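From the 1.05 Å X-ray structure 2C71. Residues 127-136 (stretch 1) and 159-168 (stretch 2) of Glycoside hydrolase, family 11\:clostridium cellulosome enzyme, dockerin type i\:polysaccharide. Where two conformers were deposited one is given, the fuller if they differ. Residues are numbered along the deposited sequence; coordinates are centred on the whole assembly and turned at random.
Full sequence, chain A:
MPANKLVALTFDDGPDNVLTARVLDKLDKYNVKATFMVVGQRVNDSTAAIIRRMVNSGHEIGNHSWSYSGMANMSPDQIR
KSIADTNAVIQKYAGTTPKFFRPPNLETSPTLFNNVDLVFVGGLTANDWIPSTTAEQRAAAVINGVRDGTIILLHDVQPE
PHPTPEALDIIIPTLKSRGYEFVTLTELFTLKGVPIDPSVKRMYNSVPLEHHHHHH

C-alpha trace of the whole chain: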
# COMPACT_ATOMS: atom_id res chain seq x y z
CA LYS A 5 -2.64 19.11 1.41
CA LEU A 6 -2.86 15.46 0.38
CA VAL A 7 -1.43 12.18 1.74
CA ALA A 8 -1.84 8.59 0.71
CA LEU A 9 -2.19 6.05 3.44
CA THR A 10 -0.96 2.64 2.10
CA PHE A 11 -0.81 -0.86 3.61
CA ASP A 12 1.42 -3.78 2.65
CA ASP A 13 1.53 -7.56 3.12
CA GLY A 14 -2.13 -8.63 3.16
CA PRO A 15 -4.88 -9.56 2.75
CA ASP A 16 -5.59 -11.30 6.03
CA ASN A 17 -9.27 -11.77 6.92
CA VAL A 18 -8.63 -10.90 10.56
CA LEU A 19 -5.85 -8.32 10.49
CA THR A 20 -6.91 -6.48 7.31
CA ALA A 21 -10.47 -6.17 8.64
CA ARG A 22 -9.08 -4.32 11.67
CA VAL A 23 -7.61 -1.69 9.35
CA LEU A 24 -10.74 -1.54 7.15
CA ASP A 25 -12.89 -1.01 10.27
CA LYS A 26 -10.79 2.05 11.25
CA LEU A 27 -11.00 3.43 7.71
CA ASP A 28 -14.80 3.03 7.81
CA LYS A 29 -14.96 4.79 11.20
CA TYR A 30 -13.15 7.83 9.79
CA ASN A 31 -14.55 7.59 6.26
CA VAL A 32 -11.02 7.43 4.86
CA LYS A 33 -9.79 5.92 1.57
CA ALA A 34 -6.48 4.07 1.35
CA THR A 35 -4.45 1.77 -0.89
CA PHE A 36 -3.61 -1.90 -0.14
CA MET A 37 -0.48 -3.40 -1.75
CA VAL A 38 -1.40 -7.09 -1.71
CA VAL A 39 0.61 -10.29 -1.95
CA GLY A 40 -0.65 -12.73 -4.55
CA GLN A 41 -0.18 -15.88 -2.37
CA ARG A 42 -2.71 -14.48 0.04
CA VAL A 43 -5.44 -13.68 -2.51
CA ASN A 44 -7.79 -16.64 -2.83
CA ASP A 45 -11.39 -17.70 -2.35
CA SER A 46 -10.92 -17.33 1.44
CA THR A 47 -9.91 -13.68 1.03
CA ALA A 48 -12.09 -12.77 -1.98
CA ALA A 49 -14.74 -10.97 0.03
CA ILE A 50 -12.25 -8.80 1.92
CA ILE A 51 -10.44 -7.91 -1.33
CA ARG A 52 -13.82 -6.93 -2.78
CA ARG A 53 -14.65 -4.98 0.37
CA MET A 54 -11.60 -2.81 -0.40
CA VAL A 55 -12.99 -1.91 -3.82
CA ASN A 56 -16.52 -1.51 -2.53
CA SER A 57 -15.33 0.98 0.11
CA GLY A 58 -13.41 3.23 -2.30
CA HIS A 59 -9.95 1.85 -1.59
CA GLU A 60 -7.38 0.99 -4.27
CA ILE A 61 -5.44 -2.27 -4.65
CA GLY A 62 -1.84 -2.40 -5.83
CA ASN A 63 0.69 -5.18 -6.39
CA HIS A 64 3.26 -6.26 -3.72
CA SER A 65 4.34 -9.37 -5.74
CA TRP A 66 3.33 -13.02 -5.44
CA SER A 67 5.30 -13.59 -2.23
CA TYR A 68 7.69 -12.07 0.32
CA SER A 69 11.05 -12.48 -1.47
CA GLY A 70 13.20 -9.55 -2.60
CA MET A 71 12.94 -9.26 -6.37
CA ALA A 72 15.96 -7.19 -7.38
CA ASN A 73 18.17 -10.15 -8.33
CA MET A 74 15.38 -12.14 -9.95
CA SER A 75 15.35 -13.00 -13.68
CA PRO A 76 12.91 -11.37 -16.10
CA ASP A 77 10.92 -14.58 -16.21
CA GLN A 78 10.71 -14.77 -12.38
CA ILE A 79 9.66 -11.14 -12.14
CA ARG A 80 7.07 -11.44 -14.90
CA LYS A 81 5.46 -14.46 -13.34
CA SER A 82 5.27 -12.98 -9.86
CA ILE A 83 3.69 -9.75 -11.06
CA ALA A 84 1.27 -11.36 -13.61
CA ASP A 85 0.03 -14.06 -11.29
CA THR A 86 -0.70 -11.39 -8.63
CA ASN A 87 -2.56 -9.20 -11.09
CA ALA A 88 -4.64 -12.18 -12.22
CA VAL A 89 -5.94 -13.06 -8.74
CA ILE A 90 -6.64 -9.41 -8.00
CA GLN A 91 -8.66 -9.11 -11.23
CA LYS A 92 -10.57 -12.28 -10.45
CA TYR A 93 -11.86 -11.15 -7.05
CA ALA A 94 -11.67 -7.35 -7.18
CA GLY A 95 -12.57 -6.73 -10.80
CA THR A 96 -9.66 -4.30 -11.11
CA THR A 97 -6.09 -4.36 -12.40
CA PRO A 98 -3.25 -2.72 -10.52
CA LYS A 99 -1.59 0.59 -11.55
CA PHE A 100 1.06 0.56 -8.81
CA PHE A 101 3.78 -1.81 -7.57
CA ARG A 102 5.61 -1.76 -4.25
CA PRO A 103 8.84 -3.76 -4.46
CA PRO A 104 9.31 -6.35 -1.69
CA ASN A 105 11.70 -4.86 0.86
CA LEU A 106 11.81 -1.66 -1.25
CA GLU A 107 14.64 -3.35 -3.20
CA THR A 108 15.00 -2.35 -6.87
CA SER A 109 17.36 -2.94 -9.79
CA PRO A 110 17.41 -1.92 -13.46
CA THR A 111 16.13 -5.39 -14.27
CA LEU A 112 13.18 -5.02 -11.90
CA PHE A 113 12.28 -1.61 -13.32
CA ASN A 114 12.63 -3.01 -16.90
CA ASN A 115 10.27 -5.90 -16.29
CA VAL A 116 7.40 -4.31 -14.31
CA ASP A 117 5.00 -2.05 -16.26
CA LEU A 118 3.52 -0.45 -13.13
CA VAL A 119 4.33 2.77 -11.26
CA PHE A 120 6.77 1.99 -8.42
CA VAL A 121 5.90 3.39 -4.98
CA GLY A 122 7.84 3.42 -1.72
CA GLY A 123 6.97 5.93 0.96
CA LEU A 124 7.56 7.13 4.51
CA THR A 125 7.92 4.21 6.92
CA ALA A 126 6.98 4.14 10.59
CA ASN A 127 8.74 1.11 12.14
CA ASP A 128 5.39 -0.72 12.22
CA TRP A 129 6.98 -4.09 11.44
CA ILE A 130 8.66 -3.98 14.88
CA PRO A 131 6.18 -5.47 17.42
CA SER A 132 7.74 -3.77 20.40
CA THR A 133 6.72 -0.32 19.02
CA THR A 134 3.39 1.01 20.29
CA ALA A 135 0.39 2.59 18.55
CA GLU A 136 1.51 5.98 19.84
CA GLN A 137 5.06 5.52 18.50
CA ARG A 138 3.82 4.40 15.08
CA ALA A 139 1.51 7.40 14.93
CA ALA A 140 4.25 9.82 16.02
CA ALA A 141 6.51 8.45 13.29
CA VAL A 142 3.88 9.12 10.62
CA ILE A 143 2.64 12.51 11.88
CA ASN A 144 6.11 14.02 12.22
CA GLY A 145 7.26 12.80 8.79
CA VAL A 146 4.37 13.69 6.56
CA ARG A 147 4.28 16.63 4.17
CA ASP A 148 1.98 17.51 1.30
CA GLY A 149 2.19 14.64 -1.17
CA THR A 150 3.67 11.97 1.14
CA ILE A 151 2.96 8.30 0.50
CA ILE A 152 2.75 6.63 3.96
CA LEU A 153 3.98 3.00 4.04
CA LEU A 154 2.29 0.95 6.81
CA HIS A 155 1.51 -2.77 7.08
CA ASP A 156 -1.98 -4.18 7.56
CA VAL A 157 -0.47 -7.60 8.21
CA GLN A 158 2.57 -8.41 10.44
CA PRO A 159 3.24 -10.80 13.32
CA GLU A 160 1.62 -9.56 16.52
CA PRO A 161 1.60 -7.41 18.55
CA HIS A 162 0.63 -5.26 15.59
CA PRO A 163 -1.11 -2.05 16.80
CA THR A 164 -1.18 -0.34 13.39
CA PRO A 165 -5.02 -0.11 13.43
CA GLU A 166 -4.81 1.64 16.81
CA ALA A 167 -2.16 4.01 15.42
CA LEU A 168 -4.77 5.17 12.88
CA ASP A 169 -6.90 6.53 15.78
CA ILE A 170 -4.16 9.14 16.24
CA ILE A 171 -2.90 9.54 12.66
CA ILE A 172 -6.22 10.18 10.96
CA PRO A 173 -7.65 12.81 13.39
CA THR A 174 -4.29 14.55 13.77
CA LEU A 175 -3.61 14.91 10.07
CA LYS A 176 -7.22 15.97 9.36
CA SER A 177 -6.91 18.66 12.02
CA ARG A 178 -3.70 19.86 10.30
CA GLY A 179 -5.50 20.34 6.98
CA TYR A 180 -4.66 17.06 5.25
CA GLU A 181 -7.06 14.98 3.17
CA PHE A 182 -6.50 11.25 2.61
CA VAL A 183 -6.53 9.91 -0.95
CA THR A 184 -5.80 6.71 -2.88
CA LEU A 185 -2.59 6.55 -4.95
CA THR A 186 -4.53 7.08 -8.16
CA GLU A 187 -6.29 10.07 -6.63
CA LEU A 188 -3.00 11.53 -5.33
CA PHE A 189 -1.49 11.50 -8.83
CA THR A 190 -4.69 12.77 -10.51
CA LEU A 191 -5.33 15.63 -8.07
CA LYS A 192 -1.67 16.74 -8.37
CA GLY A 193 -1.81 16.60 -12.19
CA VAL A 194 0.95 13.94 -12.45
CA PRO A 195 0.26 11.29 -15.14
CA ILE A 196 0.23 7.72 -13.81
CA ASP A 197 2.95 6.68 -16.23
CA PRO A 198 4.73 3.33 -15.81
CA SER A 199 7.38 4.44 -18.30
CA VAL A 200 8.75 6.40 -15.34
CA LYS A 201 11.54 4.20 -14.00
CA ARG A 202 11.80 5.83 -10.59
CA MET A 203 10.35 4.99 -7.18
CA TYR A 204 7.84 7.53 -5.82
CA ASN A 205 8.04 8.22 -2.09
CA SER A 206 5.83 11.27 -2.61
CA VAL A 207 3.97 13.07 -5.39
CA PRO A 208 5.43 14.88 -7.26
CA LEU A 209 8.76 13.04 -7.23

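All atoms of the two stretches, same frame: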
# COMPACT_ATOMS: atom_id res chain seq x y z
N ASN A 127 8.26 2.16 11.25
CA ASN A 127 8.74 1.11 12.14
C ASN A 127 7.60 0.20 12.61
O ASN A 127 7.69 -0.41 13.68
CB ASN A 127 9.55 1.69 13.30
CG ASN A 127 10.78 2.42 12.85
OD1 ASN A 127 11.19 3.40 13.48
ND2 ASN A 127 11.40 1.97 11.79
N ASP A 128 6.56 0.02 11.77
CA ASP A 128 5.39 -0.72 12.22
C ASP A 128 5.46 -2.19 11.91
O ASP A 128 4.47 -2.91 12.10
CB ASP A 128 4.09 -0.09 11.70
CG ASP A 128 3.70 -0.52 10.31
OD1 ASP A 128 4.61 -0.60 9.46
OD2 ASP A 128 2.48 -0.75 10.08
N TRP A 129 6.64 -2.67 11.52
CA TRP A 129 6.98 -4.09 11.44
C TRP A 129 7.71 -4.57 12.69
O TRP A 129 8.14 -5.73 12.74
CB TRP A 129 7.78 -4.39 10.18
CG TRP A 129 9.12 -3.69 10.18
CD1 TRP A 129 10.30 -4.20 10.60
CD2 TRP A 129 9.38 -2.35 9.75
NE1 TRP A 129 11.29 -3.24 10.48
CE2 TRP A 129 10.75 -2.11 9.94
CE3 TRP A 129 8.59 -1.36 9.15
CZ2 TRP A 129 11.34 -0.87 9.60
CZ3 TRP A 129 9.19 -0.15 8.80
CH2 TRP A 129 10.52 0.07 9.05
N ILE A 130 7.90 -3.69 13.66
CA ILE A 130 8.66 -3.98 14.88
C ILE A 130 7.66 -4.09 16.03
O ILE A 130 7.08 -3.07 16.45
CB ILE A 130 9.70 -2.86 15.14
CG1 ILE A 130 10.62 -2.74 13.91
CG2 ILE A 130 10.46 -3.15 16.43
CD1 ILE A 130 11.67 -1.61 14.03
N PRO A 131 7.27 -5.32 16.43
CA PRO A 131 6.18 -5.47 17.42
C PRO A 131 6.35 -4.80 18.75
O PRO A 131 5.37 -4.59 19.46
CB PRO A 131 6.04 -7.00 17.61
CG PRO A 131 6.46 -7.56 16.34
CD PRO A 131 7.64 -6.63 15.86
N SER A 132 7.57 -4.48 19.15
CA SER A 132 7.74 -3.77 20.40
C SER A 132 7.30 -2.30 20.32
O SER A 132 7.15 -1.67 21.37
CB SER A 132 9.21 -3.84 20.84
OG SER A 132 10.02 -3.19 19.89
N THR A 133 7.08 -1.74 19.13
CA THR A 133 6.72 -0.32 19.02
C THR A 133 5.20 -0.20 19.18
O THR A 133 4.42 -1.00 18.67
CB THR A 133 7.21 0.33 17.75
OG1 THR A 133 6.51 -0.16 16.58
CG2 THR A 133 8.71 0.18 17.54
N THR A 134 4.79 0.83 19.90
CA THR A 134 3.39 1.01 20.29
C THR A 134 2.59 1.76 19.23
O THR A 134 3.13 2.38 18.30
CB THR A 134 3.33 1.78 21.61
OG1 THR A 134 3.82 3.10 21.34
CG2 THR A 134 4.10 1.08 22.72
N ALA A 135 1.27 1.77 19.40
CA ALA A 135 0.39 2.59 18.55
C ALA A 135 0.85 4.03 18.54
O ALA A 135 0.91 4.68 17.50
CB ALA A 135 -1.04 2.49 18.99
N GLU A 136 1.13 4.58 19.73
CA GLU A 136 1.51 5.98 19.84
C GLU A 136 2.82 6.27 19.11
O GLU A 136 2.94 7.31 18.45
CB GLU A 136 1.58 6.39 21.31
CG GLU A 136 2.45 7.53 21.71
CD GLU A 136 2.41 7.68 23.22
OE1 GLU A 136 3.06 6.93 23.97
OE2 GLU A 136 1.68 8.57 23.67
N PRO A 159 3.35 -10.07 12.04
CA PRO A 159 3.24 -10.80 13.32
C PRO A 159 2.87 -9.85 14.45
O PRO A 159 3.30 -8.70 14.49
CB PRO A 159 4.66 -11.41 13.50
CG PRO A 159 5.21 -11.52 12.07
CD PRO A 159 4.67 -10.25 11.41
N GLU A 160 2.10 -10.38 15.39
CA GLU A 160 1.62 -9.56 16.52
C GLU A 160 2.56 -9.58 17.70
O GLU A 160 3.39 -10.49 17.82
CB GLU A 160 0.23 -9.98 16.88
CG GLU A 160 -0.70 -9.70 15.70
CD GLU A 160 -2.13 -10.09 15.94
OE1 GLU A 160 -2.88 -9.29 16.53
OE2 GLU A 160 -2.50 -11.19 15.50
N PRO A 161 2.48 -8.58 18.58
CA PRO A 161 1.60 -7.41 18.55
C PRO A 161 1.74 -6.55 17.31
O PRO A 161 2.85 -6.30 16.87
CB PRO A 161 1.95 -6.62 19.81
CG PRO A 161 2.58 -7.59 20.70
CD PRO A 161 3.26 -8.60 19.82
N HIS A 162 0.60 -6.08 16.78
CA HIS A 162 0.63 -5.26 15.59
C HIS A 162 -0.41 -4.12 15.71
O HIS A 162 -1.45 -4.15 15.04
CB HIS A 162 0.36 -6.07 14.32
CG HIS A 162 0.65 -5.28 13.09
ND1 HIS A 162 1.83 -4.59 12.86
CD2 HIS A 162 -0.11 -5.12 11.99
CE1 HIS A 162 1.76 -4.02 11.66
NE2 HIS A 162 0.59 -4.33 11.12
N PRO A 163 -0.11 -3.11 16.53
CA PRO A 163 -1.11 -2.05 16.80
C PRO A 163 -1.16 -0.96 15.74
O PRO A 163 -1.42 0.21 16.05
CB PRO A 163 -0.66 -1.49 18.15
CG PRO A 163 0.86 -1.67 18.10
CD PRO A 163 1.02 -3.04 17.48
N THR A 164 -1.00 -1.32 14.47
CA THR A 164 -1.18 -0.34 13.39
C THR A 164 -2.62 0.18 13.29
O THR A 164 -2.81 1.39 13.13
CB THR A 164 -0.57 -0.86 12.11
OG1 THR A 164 0.86 -0.83 12.28
CG2 THR A 164 -1.02 -0.03 10.89
N PRO A 165 -3.65 -0.68 13.44
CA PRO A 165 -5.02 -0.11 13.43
C PRO A 165 -5.18 0.98 14.50
O PRO A 165 -5.76 2.04 14.25
CB PRO A 165 -5.93 -1.33 13.67
CG PRO A 165 -5.11 -2.50 13.13
CD PRO A 165 -3.67 -2.15 13.50
N GLU A 166 -4.70 0.68 15.71
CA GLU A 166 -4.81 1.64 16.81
C GLU A 166 -4.03 2.92 16.53
O GLU A 166 -4.44 4.03 16.92
CB GLU A 166 -4.40 0.94 18.11
CG GLU A 166 -5.40 -0.15 18.54
CD GLU A 166 -5.50 -1.39 17.63
OE1 GLU A 166 -4.48 -1.92 17.13
OE2 GLU A 166 -6.66 -1.82 17.43
N ALA A 167 -2.90 2.82 15.82
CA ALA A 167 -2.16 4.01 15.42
C ALA A 167 -3.03 4.93 14.58
O ALA A 167 -2.87 6.16 14.62
CB ALA A 167 -0.90 3.64 14.70
N LEU A 168 -3.92 4.37 13.76
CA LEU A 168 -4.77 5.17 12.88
C LEU A 168 -5.73 6.07 13.68
O LEU A 168 -6.14 7.11 13.17
CB LEU A 168 -5.57 4.28 11.92
CG LEU A 168 -4.71 3.43 10.98
CD1 LEU A 168 -5.61 2.53 10.13
CD2 LEU A 168 -3.87 4.30 10.06

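The most unusual feature of this contact is the cis peptide bond before Pro161, a geometry far more accessible to proline than to other residues, at the place where proline meets proline across the two stretches. Pro131 lies within the type I turn from Ile130 to Thr133, where its phi of -57° fits the constraint of its ring, and the turn is closed by a backbone hydrogen bond from Thr133 N to Ile130 O at 3.0 Å. The CA-to-CB bond of Pro131 points toward the other stretch, and Pro131 CB lies 3.3 Å from Pro161 O and 3.9 Å from Pro161 CD.

The contact between these two stretches, each a loop leading into the start of a helix, is built largely from prolines and alanines, and a single direct hydrogen bond joins them. That bond runs from Thr164 OG1 to Asp128 OD2 at 2.7 Å, a short distance that suits a neutral hydroxyl donating to a carboxylate. Both residues are buried, so a charged oxygen here needs partners; OD2 and OD1 of Asp128 also have hydrogen bonds elsewhere in the structure. Thr164 stands in the first turn of a helix, and its short side chain, with chi1 in the m well, holds the hydroxyl close to the backbone, within reach of the aspartate.

His162 approaches the same residue by a different route. Its CA-to-CB bond points sideways, but the ring carries the end of the side chain nearer, and Asp128 O lies at the ring edge, near its plane, 3.0 Å from His162 CE1. The carbonyl oxygen Asp128 O is also 3.2 Å from His162 ND1, yet the angle is too poor for a hydrogen bond. The imidazole CE1-H is polarised by the two flanking nitrogens, so an oxygen close to this edge is chemically reasonable. His162 NE2 is satisfied elsewhere in the structure.

The last part of the contact brings two helix starts together. Pro163 occupies the N-cap position of its helix, and the ring packs against backbone and side chain alike: Pro163 CG is 3.7 Å from both Thr133 O and Ala135 N, while Pro163 CB is 4.1 Å from Ala135 CB. Thr134, the N-cap residue of the other helix, turns its CB away and uses its side chain to cap a backbone nitrogen just past the stretch. Ala135 follows, its CA-to-CB bond directed toward the partner, with Ala135 CB 3.8 Å from Glu166 CB. Small side chains permit this close approach: the CA atoms of Ala135 and Ala167 are 4.3 Å apart, and Ala167 CB lies 3.5 Å from Ala135 O. Glu166 contributes its aliphatic base, while the end of its side chain leads away.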